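Glycoside Hydrolase Family 43_12 (Metagenome, PDB 7JVH) is a glycoside hydrolase of family 43 that probably cleaves arabinosyl or xylosyl linkages in plant cell-wall polysaccharides. Local coordinates at residues F33-E38 with I441-Q446; L75-F80 with P87-T92; P195-N200 with E232-W237; A144-N149 with P164-F169; L486-R491 with E501-E506. One frame throughout, in Å; residues are numbered along the deposited sequence.

Contact 1. Residues F33-E38 with I441-Q446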
# COMPACT_ATOMS: atom_id res chain seq x y z
N PHE A 33 -11.39 16.42 8.52
CA PHE A 33 -10.02 15.96 8.58
C PHE A 33 -9.19 16.71 7.54
O PHE A 33 -9.60 16.81 6.39
CB PHE A 33 -9.89 14.43 8.35
CG PHE A 33 -8.56 13.89 8.76
CD1 PHE A 33 -7.49 13.87 7.88
CD2 PHE A 33 -8.37 13.40 10.04
CE1 PHE A 33 -6.25 13.37 8.27
CE2 PHE A 33 -7.13 12.88 10.44
CZ PHE A 33 -6.07 12.88 9.55
N THR A 34 -8.03 17.22 7.96
CA THR A 34 -7.10 17.90 7.07
C THR A 34 -5.75 17.23 7.17
O THR A 34 -5.25 17.01 8.27
CB THR A 34 -6.96 19.42 7.40
OG1 THR A 34 -8.24 20.04 7.33
CG2 THR A 34 -6.03 20.11 6.44
N TYR A 35 -5.17 16.91 6.01
CA TYR A 35 -3.84 16.33 5.90
C TYR A 35 -2.99 17.19 4.96
O TYR A 35 -3.40 17.44 3.81
CB TYR A 35 -3.91 14.89 5.38
CG TYR A 35 -2.56 14.26 5.08
CD1 TYR A 35 -1.78 13.70 6.08
CD2 TYR A 35 -2.06 14.24 3.78
CE1 TYR A 35 -0.55 13.14 5.81
CE2 TYR A 35 -0.82 13.68 3.49
CZ TYR A 35 -0.07 13.12 4.50
OH TYR A 35 1.16 12.56 4.21
N THR A 36 -1.83 17.64 5.45
CA THR A 36 -0.91 18.49 4.71
C THR A 36 0.48 17.89 4.69
O THR A 36 1.12 17.75 5.73
CB THR A 36 -0.85 19.95 5.30
OG1 THR A 36 -2.13 20.57 5.16
CG2 THR A 36 0.21 20.80 4.59
N GLY A 37 0.95 17.54 3.48
CA GLY A 37 2.30 17.04 3.26
C GLY A 37 3.25 18.22 3.12
O GLY A 37 2.88 19.24 2.54
N GLU A 38 4.46 18.08 3.69
CA GLU A 38 5.43 19.17 3.83
C GLU A 38 6.85 18.63 3.71
O GLU A 38 7.72 18.94 4.54
CB GLU A 38 5.29 19.89 5.19
CG GLU A 38 3.91 20.40 5.57
CD GLU A 38 3.73 20.56 7.09
OE1 GLU A 38 3.98 19.62 7.87
OE2 GLU A 38 3.31 21.65 7.53
N ILE A 441 7.16 12.10 4.89
CA ILE A 441 7.98 12.00 6.10
C ILE A 441 7.61 13.14 7.04
O ILE A 441 7.47 12.95 8.25
CB ILE A 441 9.49 12.08 5.77
CG1 ILE A 441 9.87 11.02 4.73
CG2 ILE A 441 10.30 11.84 7.03
CD1 ILE A 441 11.29 11.16 4.24
N LYS A 442 7.45 14.34 6.46
CA LYS A 442 7.03 15.53 7.20
C LYS A 442 5.58 15.87 6.86
O LYS A 442 5.27 16.15 5.72
CB LYS A 442 7.90 16.71 6.84
CG LYS A 442 9.26 16.71 7.51
CD LYS A 442 10.07 17.91 7.06
CE LYS A 442 11.41 17.95 7.78
NZ LYS A 442 12.22 19.12 7.32
N TYR A 443 4.71 15.82 7.86
CA TYR A 443 3.31 16.16 7.67
C TYR A 443 2.70 16.79 8.92
O TYR A 443 3.28 16.77 10.00
CB TYR A 443 2.48 14.95 7.15
CG TYR A 443 1.95 14.01 8.20
CD1 TYR A 443 0.70 14.20 8.79
CD2 TYR A 443 2.69 12.89 8.61
CE1 TYR A 443 0.20 13.35 9.74
CE2 TYR A 443 2.19 12.01 9.55
CZ TYR A 443 0.96 12.25 10.12
OH TYR A 443 0.48 11.38 11.09
N THR A 444 1.53 17.38 8.71
CA THR A 444 0.75 18.06 9.71
C THR A 444 -0.67 17.71 9.37
O THR A 444 -1.07 17.79 8.21
CB THR A 444 0.96 19.60 9.68
OG1 THR A 444 2.33 19.91 9.92
CG2 THR A 444 0.11 20.31 10.73
N ALA A 445 -1.44 17.30 10.38
CA ALA A 445 -2.81 16.90 10.21
C ALA A 445 -3.61 17.38 11.39
O ALA A 445 -3.06 17.55 12.49
CB ALA A 445 -2.89 15.38 10.08
N GLN A 446 -4.91 17.59 11.16
CA GLN A 446 -5.83 17.87 12.24
C GLN A 446 -7.23 17.36 11.94
O GLN A 446 -7.61 17.20 10.79
CB GLN A 446 -5.88 19.37 12.49
CG GLN A 446 -6.11 20.19 11.24
CD GLN A 446 -6.70 21.53 11.55
OE1 GLN A 446 -6.01 22.54 11.53
NE2 GLN A 446 -8.00 21.55 11.84

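Contact 2. Residues L75-F80 with P87-T92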
# COMPACT_ATOMS: atom_id res chain seq x y z
N LEU A 75 -3.92 0.29 -12.50
CA LEU A 75 -2.77 0.07 -11.63
C LEU A 75 -3.28 -0.29 -10.25
O LEU A 75 -4.19 0.35 -9.74
CB LEU A 75 -1.91 1.33 -11.59
CG LEU A 75 -0.84 1.46 -10.50
CD1 LEU A 75 0.44 0.72 -10.84
CD2 LEU A 75 -0.59 2.96 -10.24
N VAL A 76 -2.68 -1.33 -9.65
CA VAL A 76 -3.09 -1.84 -8.35
C VAL A 76 -1.89 -2.14 -7.44
O VAL A 76 -0.76 -2.26 -7.92
CB VAL A 76 -3.99 -3.07 -8.49
CG1 VAL A 76 -5.25 -2.74 -9.28
CG2 VAL A 76 -3.24 -4.23 -9.14
N ASN A 77 -2.18 -2.24 -6.14
CA ASN A 77 -1.18 -2.37 -5.07
C ASN A 77 -1.62 -3.37 -3.98
O ASN A 77 -2.82 -3.64 -3.80
CB ASN A 77 -0.96 -1.00 -4.43
CG ASN A 77 -0.54 0.06 -5.44
OD1 ASN A 77 -1.35 0.86 -5.93
ND2 ASN A 77 0.76 0.07 -5.74
N SER A 78 -0.64 -3.91 -3.26
CA SER A 78 -0.88 -4.72 -2.08
C SER A 78 -1.36 -3.82 -0.94
O SER A 78 -1.13 -2.61 -0.97
CB SER A 78 0.39 -5.47 -1.66
OG SER A 78 1.51 -4.63 -1.60
N SER A 79 -2.05 -4.41 0.04
CA SER A 79 -2.68 -3.67 1.12
C SER A 79 -2.74 -4.36 2.48
O SER A 79 -3.15 -3.75 3.48
CB SER A 79 -4.10 -3.25 0.71
OG SER A 79 -4.85 -4.33 0.20
N PHE A 80 -2.38 -5.65 2.53
CA PHE A 80 -2.22 -6.38 3.78
C PHE A 80 -3.54 -6.42 4.57
O PHE A 80 -4.54 -6.90 4.03
CB PHE A 80 -0.95 -5.85 4.48
CG PHE A 80 0.24 -5.91 3.58
CD1 PHE A 80 0.97 -7.07 3.47
CD2 PHE A 80 0.57 -4.84 2.77
CE1 PHE A 80 2.04 -7.17 2.60
CE2 PHE A 80 1.65 -4.95 1.88
CZ PHE A 80 2.37 -6.12 1.80
N PRO A 87 -6.15 -1.09 -3.79
CA PRO A 87 -6.71 0.10 -4.43
C PRO A 87 -6.40 0.03 -5.91
O PRO A 87 -5.35 -0.50 -6.27
CB PRO A 87 -5.96 1.25 -3.76
CG PRO A 87 -4.68 0.64 -3.31
CD PRO A 87 -4.95 -0.80 -2.99
N ILE A 88 -7.32 0.52 -6.75
CA ILE A 88 -7.16 0.47 -8.20
C ILE A 88 -7.28 1.87 -8.82
O ILE A 88 -8.27 2.58 -8.59
CB ILE A 88 -8.11 -0.57 -8.83
CG1 ILE A 88 -7.96 -0.57 -10.36
CG2 ILE A 88 -9.55 -0.34 -8.40
CD1 ILE A 88 -8.50 -1.82 -11.02
N PHE A 89 -6.25 2.26 -9.57
CA PHE A 89 -6.15 3.58 -10.20
C PHE A 89 -6.29 3.46 -11.71
O PHE A 89 -5.80 2.50 -12.29
CB PHE A 89 -4.83 4.24 -9.82
CG PHE A 89 -4.63 4.41 -8.34
CD1 PHE A 89 -4.02 3.40 -7.60
CD2 PHE A 89 -5.06 5.55 -7.68
CE1 PHE A 89 -3.83 3.54 -6.22
CE2 PHE A 89 -4.89 5.70 -6.31
CZ PHE A 89 -4.27 4.69 -5.58
N HIS A 90 -6.97 4.43 -12.31
CA HIS A 90 -7.15 4.52 -13.77
C HIS A 90 -6.51 5.78 -14.34
O HIS A 90 -6.55 6.82 -13.71
CB HIS A 90 -8.65 4.44 -14.13
CG HIS A 90 -8.98 4.91 -15.51
ND1 HIS A 90 -9.37 6.21 -15.78
CD2 HIS A 90 -9.00 4.26 -16.70
CE1 HIS A 90 -9.60 6.33 -17.08
NE2 HIS A 90 -9.39 5.16 -17.66
N SER A 91 -5.90 5.66 -15.52
CA SER A 91 -5.23 6.76 -16.22
C SER A 91 -5.14 6.50 -17.72
O SER A 91 -4.96 5.36 -18.15
CB SER A 91 -3.83 6.97 -15.63
OG SER A 91 -3.08 7.94 -16.36
N THR A 92 -5.25 7.57 -18.52
CA THR A 92 -5.07 7.49 -19.96
C THR A 92 -3.68 7.94 -20.42
O THR A 92 -3.36 7.79 -21.59
CB THR A 92 -6.12 8.31 -20.71
OG1 THR A 92 -6.08 9.66 -20.24
CG2 THR A 92 -7.50 7.74 -20.48

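Contact 3. Residues P195-N200 with E232-W237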
# COMPACT_ATOMS: atom_id res chain seq x y z
N PRO A 195 16.13 -27.04 -0.42
CA PRO A 195 16.86 -25.81 -0.09
C PRO A 195 18.38 -25.95 -0.03
O PRO A 195 18.88 -26.79 0.70
CB PRO A 195 16.29 -25.41 1.28
CG PRO A 195 14.92 -26.04 1.31
CD PRO A 195 15.01 -27.31 0.50
N LEU A 196 19.09 -25.11 -0.79
CA LEU A 196 20.55 -25.15 -0.92
C LEU A 196 21.27 -24.14 -0.03
O LEU A 196 22.48 -24.28 0.19
CB LEU A 196 20.95 -24.95 -2.38
CG LEU A 196 20.66 -26.10 -3.34
CD1 LEU A 196 21.24 -25.81 -4.70
CD2 LEU A 196 21.17 -27.42 -2.81
N TYR A 197 20.55 -23.13 0.47
CA TYR A 197 21.12 -22.09 1.33
C TYR A 197 20.10 -21.39 2.23
O TYR A 197 20.14 -20.16 2.41
CB TYR A 197 21.89 -21.05 0.49
CG TYR A 197 21.11 -20.39 -0.63
CD1 TYR A 197 21.09 -20.95 -1.91
CD2 TYR A 197 20.41 -19.20 -0.42
CE1 TYR A 197 20.38 -20.36 -2.94
CE2 TYR A 197 19.70 -18.59 -1.45
CZ TYR A 197 19.69 -19.18 -2.71
OH TYR A 197 18.99 -18.62 -3.76
N GLY A 198 19.18 -22.18 2.79
CA GLY A 198 18.25 -21.70 3.79
C GLY A 198 16.95 -21.20 3.18
O GLY A 198 16.70 -21.40 1.99
N PRO A 199 16.08 -20.57 4.00
CA PRO A 199 14.80 -20.04 3.50
C PRO A 199 14.88 -18.99 2.37
O PRO A 199 13.87 -18.79 1.70
CB PRO A 199 14.15 -19.43 4.75
CG PRO A 199 15.09 -19.61 5.90
CD PRO A 199 16.27 -20.42 5.45
N ASN A 200 16.02 -18.32 2.18
CA ASN A 200 16.13 -17.31 1.11
C ASN A 200 16.15 -17.93 -0.28
O ASN A 200 15.82 -17.28 -1.26
CB ASN A 200 17.37 -16.40 1.27
CG ASN A 200 17.27 -15.46 2.45
OD1 ASN A 200 16.19 -15.18 2.96
ND2 ASN A 200 18.42 -14.98 2.91
N GLU A 232 24.90 -19.71 -7.62
CA GLU A 232 26.16 -19.66 -6.88
C GLU A 232 26.25 -18.47 -5.91
O GLU A 232 26.90 -18.55 -4.88
CB GLU A 232 27.37 -19.65 -7.83
CG GLU A 232 27.71 -20.98 -8.47
CD GLU A 232 28.95 -20.96 -9.34
OE1 GLU A 232 29.86 -20.10 -9.19
OE2 GLU A 232 29.02 -21.85 -10.20
N LYS A 233 25.60 -17.35 -6.27
CA LYS A 233 25.59 -16.12 -5.46
C LYS A 233 24.54 -16.13 -4.33
O LYS A 233 24.41 -15.15 -3.60
CB LYS A 233 25.38 -14.89 -6.36
CG LYS A 233 26.47 -14.70 -7.42
CD LYS A 233 26.41 -13.34 -8.10
CE LYS A 233 27.72 -13.07 -8.85
NZ LYS A 233 27.54 -12.43 -10.20
N LYS A 234 23.79 -17.23 -4.20
CA LYS A 234 22.74 -17.39 -3.20
C LYS A 234 21.70 -16.27 -3.28
O LYS A 234 21.43 -15.60 -2.29
CB LYS A 234 23.34 -17.45 -1.79
CG LYS A 234 24.36 -18.55 -1.58
CD LYS A 234 25.18 -18.28 -0.32
CE LYS A 234 25.93 -19.50 0.18
NZ LYS A 234 27.08 -19.88 -0.70
N PRO A 235 21.10 -16.04 -4.46
CA PRO A 235 20.10 -14.98 -4.63
C PRO A 235 18.93 -15.10 -3.65
O PRO A 235 18.32 -16.15 -3.56
CB PRO A 235 19.63 -15.17 -6.08
CG PRO A 235 20.14 -16.50 -6.52
CD PRO A 235 21.37 -16.76 -5.72
N VAL A 236 18.63 -14.00 -2.96
CA VAL A 236 17.58 -13.95 -1.96
C VAL A 236 16.20 -13.73 -2.59
O VAL A 236 16.02 -12.83 -3.41
CB VAL A 236 17.89 -12.85 -0.92
CG1 VAL A 236 16.73 -12.61 0.04
CG2 VAL A 236 19.17 -13.18 -0.16
N TRP A 237 15.24 -14.58 -2.22
CA TRP A 237 13.81 -14.40 -2.50
C TRP A 237 13.42 -13.89 -3.88
O TRP A 237 12.68 -12.92 -4.00
CB TRP A 237 13.20 -13.50 -1.42
CG TRP A 237 12.65 -14.28 -0.27
CD1 TRP A 237 13.30 -14.63 0.88
CD2 TRP A 237 11.33 -14.82 -0.17
NE1 TRP A 237 12.46 -15.35 1.69
CE2 TRP A 237 11.24 -15.48 1.07
CE3 TRP A 237 10.21 -14.81 -1.01
CZ2 TRP A 237 10.08 -16.13 1.49
CZ3 TRP A 237 9.05 -15.45 -0.59
CH2 TRP A 237 9.00 -16.11 0.65

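Contact 4. Residues A144-N149 with P164-F169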
# COMPACT_ATOMS: atom_id res chain seq x y z
N ALA A 144 -8.75 -14.88 5.95
CA ALA A 144 -10.04 -15.34 5.44
C ALA A 144 -10.55 -14.42 4.33
O ALA A 144 -10.18 -13.24 4.30
CB ALA A 144 -11.04 -15.42 6.59
N PRO A 145 -11.41 -14.88 3.39
CA PRO A 145 -11.87 -16.27 3.32
C PRO A 145 -10.92 -17.31 2.69
O PRO A 145 -11.13 -18.49 2.88
CB PRO A 145 -13.12 -16.17 2.43
CG PRO A 145 -12.83 -15.01 1.53
CD PRO A 145 -12.03 -14.04 2.35
N CYS A 146 -9.91 -16.87 1.95
CA CYS A 146 -9.13 -17.74 1.05
C CYS A 146 -7.91 -18.41 1.68
O CYS A 146 -7.63 -19.55 1.39
CB CYS A 146 -8.68 -16.95 -0.19
SG CYS A 146 -10.04 -16.50 -1.28
N GLY A 147 -7.17 -17.68 2.52
CA GLY A 147 -5.97 -18.21 3.13
C GLY A 147 -5.05 -18.81 2.10
O GLY A 147 -4.58 -19.91 2.27
N GLY A 148 -4.77 -18.06 1.03
CA GLY A 148 -3.85 -18.45 -0.01
C GLY A 148 -4.14 -17.82 -1.36
O GLY A 148 -4.88 -16.84 -1.47
N ASN A 149 -3.51 -18.37 -2.39
CA ASN A 149 -3.54 -17.86 -3.75
C ASN A 149 -4.94 -17.90 -4.35
O ASN A 149 -5.66 -18.90 -4.23
CB ASN A 149 -2.55 -18.68 -4.58
CG ASN A 149 -1.12 -18.29 -4.31
OD1 ASN A 149 -0.80 -17.09 -4.29
ND2 ASN A 149 -0.24 -19.29 -4.14
N PRO A 164 -13.73 -14.58 -4.98
CA PRO A 164 -12.47 -15.24 -5.32
C PRO A 164 -12.63 -16.65 -5.91
O PRO A 164 -13.60 -17.34 -5.62
CB PRO A 164 -11.74 -15.32 -3.97
CG PRO A 164 -12.48 -14.42 -3.04
CD PRO A 164 -13.89 -14.35 -3.54
N PHE A 165 -11.69 -17.04 -6.78
CA PHE A 165 -11.51 -18.41 -7.22
C PHE A 165 -10.25 -18.86 -6.48
O PHE A 165 -9.19 -18.27 -6.66
CB PHE A 165 -11.27 -18.48 -8.73
CG PHE A 165 -12.49 -18.19 -9.55
CD1 PHE A 165 -12.81 -16.89 -9.91
CD2 PHE A 165 -13.33 -19.22 -9.96
CE1 PHE A 165 -13.95 -16.63 -10.68
CE2 PHE A 165 -14.46 -18.96 -10.71
CZ PHE A 165 -14.78 -17.67 -11.07
N ASN A 166 -10.38 -19.88 -5.63
CA ASN A 166 -9.24 -20.40 -4.86
C ASN A 166 -8.34 -21.21 -5.80
O ASN A 166 -8.83 -22.10 -6.50
CB ASN A 166 -9.71 -21.26 -3.68
CG ASN A 166 -10.08 -20.44 -2.44
OD1 ASN A 166 -9.37 -19.50 -2.10
ND2 ASN A 166 -11.20 -20.76 -1.78
N LEU A 167 -7.04 -20.89 -5.82
CA LEU A 167 -6.07 -21.56 -6.67
C LEU A 167 -5.18 -22.50 -5.86
O LEU A 167 -4.73 -22.16 -4.76
CB LEU A 167 -5.23 -20.54 -7.43
CG LEU A 167 -6.03 -19.44 -8.13
CD1 LEU A 167 -5.10 -18.35 -8.63
CD2 LEU A 167 -6.87 -19.99 -9.27
N HIS A 168 -4.88 -23.67 -6.44
CA HIS A 168 -4.29 -24.80 -5.72
C HIS A 168 -2.77 -24.90 -5.91
O HIS A 168 -2.27 -25.90 -6.44
CB HIS A 168 -4.97 -26.10 -6.15
CG HIS A 168 -6.44 -26.14 -5.87
ND1 HIS A 168 -7.31 -26.97 -6.55
CD2 HIS A 168 -7.19 -25.45 -4.98
CE1 HIS A 168 -8.53 -26.79 -6.08
NE2 HIS A 168 -8.49 -25.88 -5.13
N PHE A 169 -2.05 -23.88 -5.43
CA PHE A 169 -0.59 -23.90 -5.38
C PHE A 169 -0.14 -23.00 -4.24
O PHE A 169 -0.88 -22.11 -3.84
CB PHE A 169 0.01 -23.46 -6.72
CG PHE A 169 -0.46 -22.09 -7.16
CD1 PHE A 169 0.25 -20.95 -6.80
CD2 PHE A 169 -1.59 -21.94 -7.96
CE1 PHE A 169 -0.16 -19.69 -7.21
CE2 PHE A 169 -2.01 -20.68 -8.36
CZ PHE A 169 -1.30 -19.56 -7.99

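Contact 5. Residues L486-R491 with E501-E506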
# COMPACT_ATOMS: atom_id res chain seq x y z
N LEU A 486 -3.29 11.39 26.03
CA LEU A 486 -2.33 11.00 25.04
C LEU A 486 -1.69 9.69 25.51
O LEU A 486 -1.13 9.63 26.61
CB LEU A 486 -1.27 12.08 24.86
CG LEU A 486 -0.21 11.91 23.77
CD1 LEU A 486 -0.78 11.87 22.38
CD2 LEU A 486 0.79 13.06 23.88
N GLU A 487 -1.80 8.65 24.67
CA GLU A 487 -1.27 7.34 24.96
C GLU A 487 -0.36 6.86 23.85
O GLU A 487 -0.60 7.14 22.67
CB GLU A 487 -2.41 6.34 25.13
CG GLU A 487 -3.11 6.41 26.49
CD GLU A 487 -4.43 5.67 26.51
OE1 GLU A 487 -5.00 5.39 25.42
OE2 GLU A 487 -4.91 5.37 27.62
N LYS A 488 0.69 6.13 24.24
CA LYS A 488 1.52 5.38 23.31
C LYS A 488 1.47 3.89 23.66
O LYS A 488 1.27 3.50 24.82
CB LYS A 488 2.96 5.87 23.36
CG LYS A 488 3.66 5.63 24.68
CD LYS A 488 5.09 6.08 24.64
CE LYS A 488 5.83 5.72 25.90
NZ LYS A 488 7.25 6.13 25.70
N THR A 489 1.66 3.06 22.62
CA THR A 489 1.94 1.64 22.76
C THR A 489 3.10 1.36 21.83
O THR A 489 3.02 1.65 20.65
CB THR A 489 0.73 0.77 22.38
OG1 THR A 489 -0.40 1.13 23.20
CG2 THR A 489 1.04 -0.73 22.60
N VAL A 490 4.18 0.79 22.38
CA VAL A 490 5.43 0.55 21.68
C VAL A 490 5.82 -0.93 21.75
O VAL A 490 5.99 -1.47 22.85
CB VAL A 490 6.56 1.39 22.32
CG1 VAL A 490 7.83 1.29 21.47
CG2 VAL A 490 6.12 2.85 22.50
N ARG A 491 5.95 -1.59 20.59
CA ARG A 491 6.43 -2.98 20.50
C ARG A 491 7.39 -3.19 19.33
O ARG A 491 6.96 -3.32 18.18
CB ARG A 491 5.28 -3.98 20.37
CG ARG A 491 5.74 -5.46 20.36
CD ARG A 491 4.61 -6.44 20.09
NE ARG A 491 4.04 -6.21 18.78
CZ ARG A 491 2.83 -6.59 18.38
NH1 ARG A 491 2.01 -7.28 19.18
NH2 ARG A 491 2.44 -6.26 17.14
N GLU A 501 0.94 3.11 27.64
CA GLU A 501 1.32 4.11 28.64
C GLU A 501 0.64 5.43 28.34
O GLU A 501 0.47 5.79 27.17
CB GLU A 501 2.82 4.33 28.63
CG GLU A 501 3.65 3.09 28.89
CD GLU A 501 5.11 3.45 29.16
OE1 GLU A 501 5.41 3.91 30.29
OE2 GLU A 501 5.96 3.32 28.23
N ILE A 502 0.25 6.15 29.39
CA ILE A 502 -0.25 7.51 29.28
C ILE A 502 0.97 8.42 29.22
O ILE A 502 1.73 8.51 30.19
CB ILE A 502 -1.14 7.92 30.47
CG1 ILE A 502 -2.44 7.10 30.47
CG2 ILE A 502 -1.46 9.41 30.41
CD1 ILE A 502 -3.24 7.25 31.76
N VAL A 503 1.16 9.08 28.07
CA VAL A 503 2.24 10.03 27.87
C VAL A 503 1.91 11.36 28.56
O VAL A 503 2.76 11.94 29.22
CB VAL A 503 2.50 10.29 26.37
CG1 VAL A 503 3.57 11.35 26.19
CG2 VAL A 503 2.91 9.01 25.67
N ALA A 504 0.67 11.83 28.37
CA ALA A 504 0.19 13.09 28.89
C ALA A 504 -1.33 13.05 29.10
O ALA A 504 -2.03 12.20 28.55
CB ALA A 504 0.53 14.22 27.94
N LYS A 505 -1.82 14.00 29.91
CA LYS A 505 -3.24 14.11 30.26
C LYS A 505 -3.53 15.52 30.78
O LYS A 505 -2.79 16.03 31.61
CB LYS A 505 -3.60 13.04 31.32
CG LYS A 505 -5.06 12.99 31.69
CD LYS A 505 -5.34 12.13 32.89
CE LYS A 505 -6.82 12.23 33.26
NZ LYS A 505 -7.26 11.23 34.28
N GLU A 506 -4.59 16.14 30.27
CA GLU A 506 -5.03 17.49 30.67
C GLU A 506 -6.56 17.56 30.69
O GLU A 506 -7.21 17.07 29.77
CB GLU A 506 -4.52 18.58 29.71
CG GLU A 506 -3.02 18.76 29.64
CD GLU A 506 -2.41 19.34 30.90
OE1 GLU A 506 -3.12 19.87 31.80
OE2 GLU A 506 -1.17 19.26 30.99

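Contact 1. Residues F33-E38 with I441-Q446
An antiparallel strand pair, Phe33-Gly37 against Tyr443-Gln446, sets the N-terminal strand into a sheet of the C-terminal concanavalin A-like sandwich. Thr34 pairs with Gln446 and Thr36 with Thr444 as hydrogen-bonded pairs; Thr34 N to Gln446 O, at 2.9 Å, is typical of the set. On the face carrying Tyr35, Tyr443 and Ala445, the two tyrosine rings meet obliquely, planes 39° apart, with Tyr35 CE1 3.4 Å from Tyr443 CD1. Tyr443 takes the crowded position between its backbone N and carbonyl carbon (chi1 85°), which brings its CG and CD1 against Tyr35 CE1. The Tyr35 hydroxyl is held by His440 and by the backbone N of Gln439. Phe33 has Gln446 O above the rim of one ring face, and its CZ lies 4.1 Å from Ala445 CB. Beyond the strand end, Glu38 reaches back: Thr444 OG1 donates to Glu38 OE1 at 2.6 Å, on the syn side and 29° out of the carboxylate plane. An alanine in place of Glu38 would probably leave the Thr444 hydroxyl without its carboxylate acceptor, though still beside Thr520. The chemistry is thus divided, with aromatic packing on one face and hydroxyl and carboxylate groups on the other.

Contact 2. Residues L75-F80 with P87-T92
Phe89 turns the edge of its ring to segment 75-80: Leu75 O and Asn77 OD1 both lie near the ring plane, the latter 3.7 Å from Phe89 CE1. The Asn77 amide stands steeply to that ring, the planes 72° apart; with OD1 near the ring plane, it meets the aromatic C-H rim and not the pi cloud. Elsewhere Phe377 meets the same ring edge-to-face, while Asn77 ND2 is bound to Thr336 and Pro62 O. The puckered pyrrolidine of Pro87 sits alongside, its CD 3.6 Å from Asn77 O. In the backbone, Leu75 and Phe89 form a hydrogen-bonded antiparallel pair: Phe89 N gives an almost straight bond of 2.8 Å to Leu75 O, and Leu75 N returns one of 2.9 Å to Phe89 O. Leu75 O also receives a C-H from Ile88 CA at 3.3 Å. With CG beside its backbone N (chi1 -59°), Phe89 places CD1 4.4 Å from Leu75 CD2. On the reverse face Val76 and Ile88 lie side by side and point the same way, Val76 CG1 resting 3.6 Å from Ile88 CB; both side chains continue onto Ile126 of strand 120-129. A four-stranded antiparallel sheet whose inner strands pair like this, and whose face packs on the sheet that follows, is a blade of the five-bladed beta-propeller characteristic of family 43 hydrolases.

Contact 3. Residues P195-N200 with E232-W237
Tyr197, its CG between backbone N and carbonyl carbon (chi1 55°), enters the contact at CB, 4.1 Å from Lys234 CG, the two chains running in opposed directions. Its CG meets Lys234 CG and CB, and CD2 lies 3.7 Å from Lys234 CB. Farther along, Lys234 CA stands over the ring face in a CH-pi contact, 3.7 Å from the centroid and 16° off the normal. CE2 passes Lys234 O and Pro235 O. At the tip Tyr197 OH donates to Pro235 O at 2.6 Å, tilted 24° from the carbonyl plane, while Pro235 CD lies 3.6 Å from Tyr197 OH. Face packing and the terminal bond together probably hold the ring's tilt, and His201 adds a stacked ring. Trp237 N donates to a lone pair of Asn200 O at 2.9 Å. The Asn200 side chain runs alongside Val236, ND2 being 3.6 Å from Val236 CG2, and its OD1 lies at the edge of the indole, 3.6 Å from Trp237 CD1. At the surface the contact joins the loop between strands 184-190 and 203-210 of one propeller sheet to the connection from strand 215-226 to strand 239-246, which opens the next; Trp237 also packs on Ile172 and Arg202.

Contact 4. Residues A144-N149 with P164-F169
Two hydrogen bonds tie Asn149 to segment 164-169. Leu167 N donates to Asn149 O at 2.9 Å, tilted from the carbonyl plane. Asn149 ND2 donates to Phe169 O, also at 2.9 Å; the acceptor lies nearly in the amide plane, whereas the donor sits 50° above the plane of the carbonyl and so misses its lone pairs. Gly171 O takes a second bond from ND2 and Thr140 engages OD1, so both ends of this buried amide have partners and its flip is decided. The aromatic contact uses the same two residues: Asn149 CB lies over the face of the Phe169 ring, 4.0 Å from the centroid, and amide and ring planes are 24° apart. Phe169 CG sits between its backbone N and carbonyl carbon (chi1 57°), folding the ring back to Asn149. Apolar packing is smaller, Cys146 SG resting 3.4 Å from Pro164 CB. The contact lies where strand 148-154 pairs with the short edge strand 165-166 of a propeller blade, and Leu167 and Phe169 extend it onto strand 215-226 of the following sheet.

Contact 5. Residues L486-R491 with E501-E506
A classic beta bulge interrupts the antiparallel hairpin of strands 482-489 and 501-507: Val503 and Ala504 both face Leu486. Leu486 O accepts from Val503 N at 2.8 Å and, weakly, from Ala504 N at 3.3 Å, while Leu486 N donates to Ala504 O. Past the bulge, Lys488 and Glu501 form a regular pair, with Glu501 N 2.9 Å from Lys488 O. Their side chains run alongside each other; Lys488 CE lies 3.3 Å from Glu501 OE2, but Lys488 NZ stays 4.0 Å from it, a long salt bridge. With CG between backbone N and carbonyl carbon (chi1 65°), Lys488 crosses Val503 at about a right angle, Lys488 CG 3.6 Å from Val503 CG2. An alanine instead of Lys488 would probably bare this flank of Val503 and take away the distant positive charge beside the Glu501 carboxylate. Strand 501-507 edges a six-stranded sheet of the C-terminal sandwich; strand 469-477 flanks strand 482-489, and Val503 and Ala504 pack on strand 536-544 of the other sheet.

In the fold
From the N terminus, the chain lays down strand 28-37, one of whose partners, strand 442-451, arrives some 400 residues later; contact 1 closes a long loop that encloses contacts 2, 4 and 3, met in that order. Those three follow one another without crossing. Contact 2 pairs neighbouring strands inside the first propeller sheet, contact 4 joins the last two strands of the second, and contact 3 links a loop of the third sheet to the connection leading into the fourth. Contact 5 comes after contact 1 has closed, in a sheet-edge hairpin of the C-terminal sandwich. Contact 1 thus stitches the chain start to that sandwich, the whole propeller and the sandwich's first strands lying between its segments.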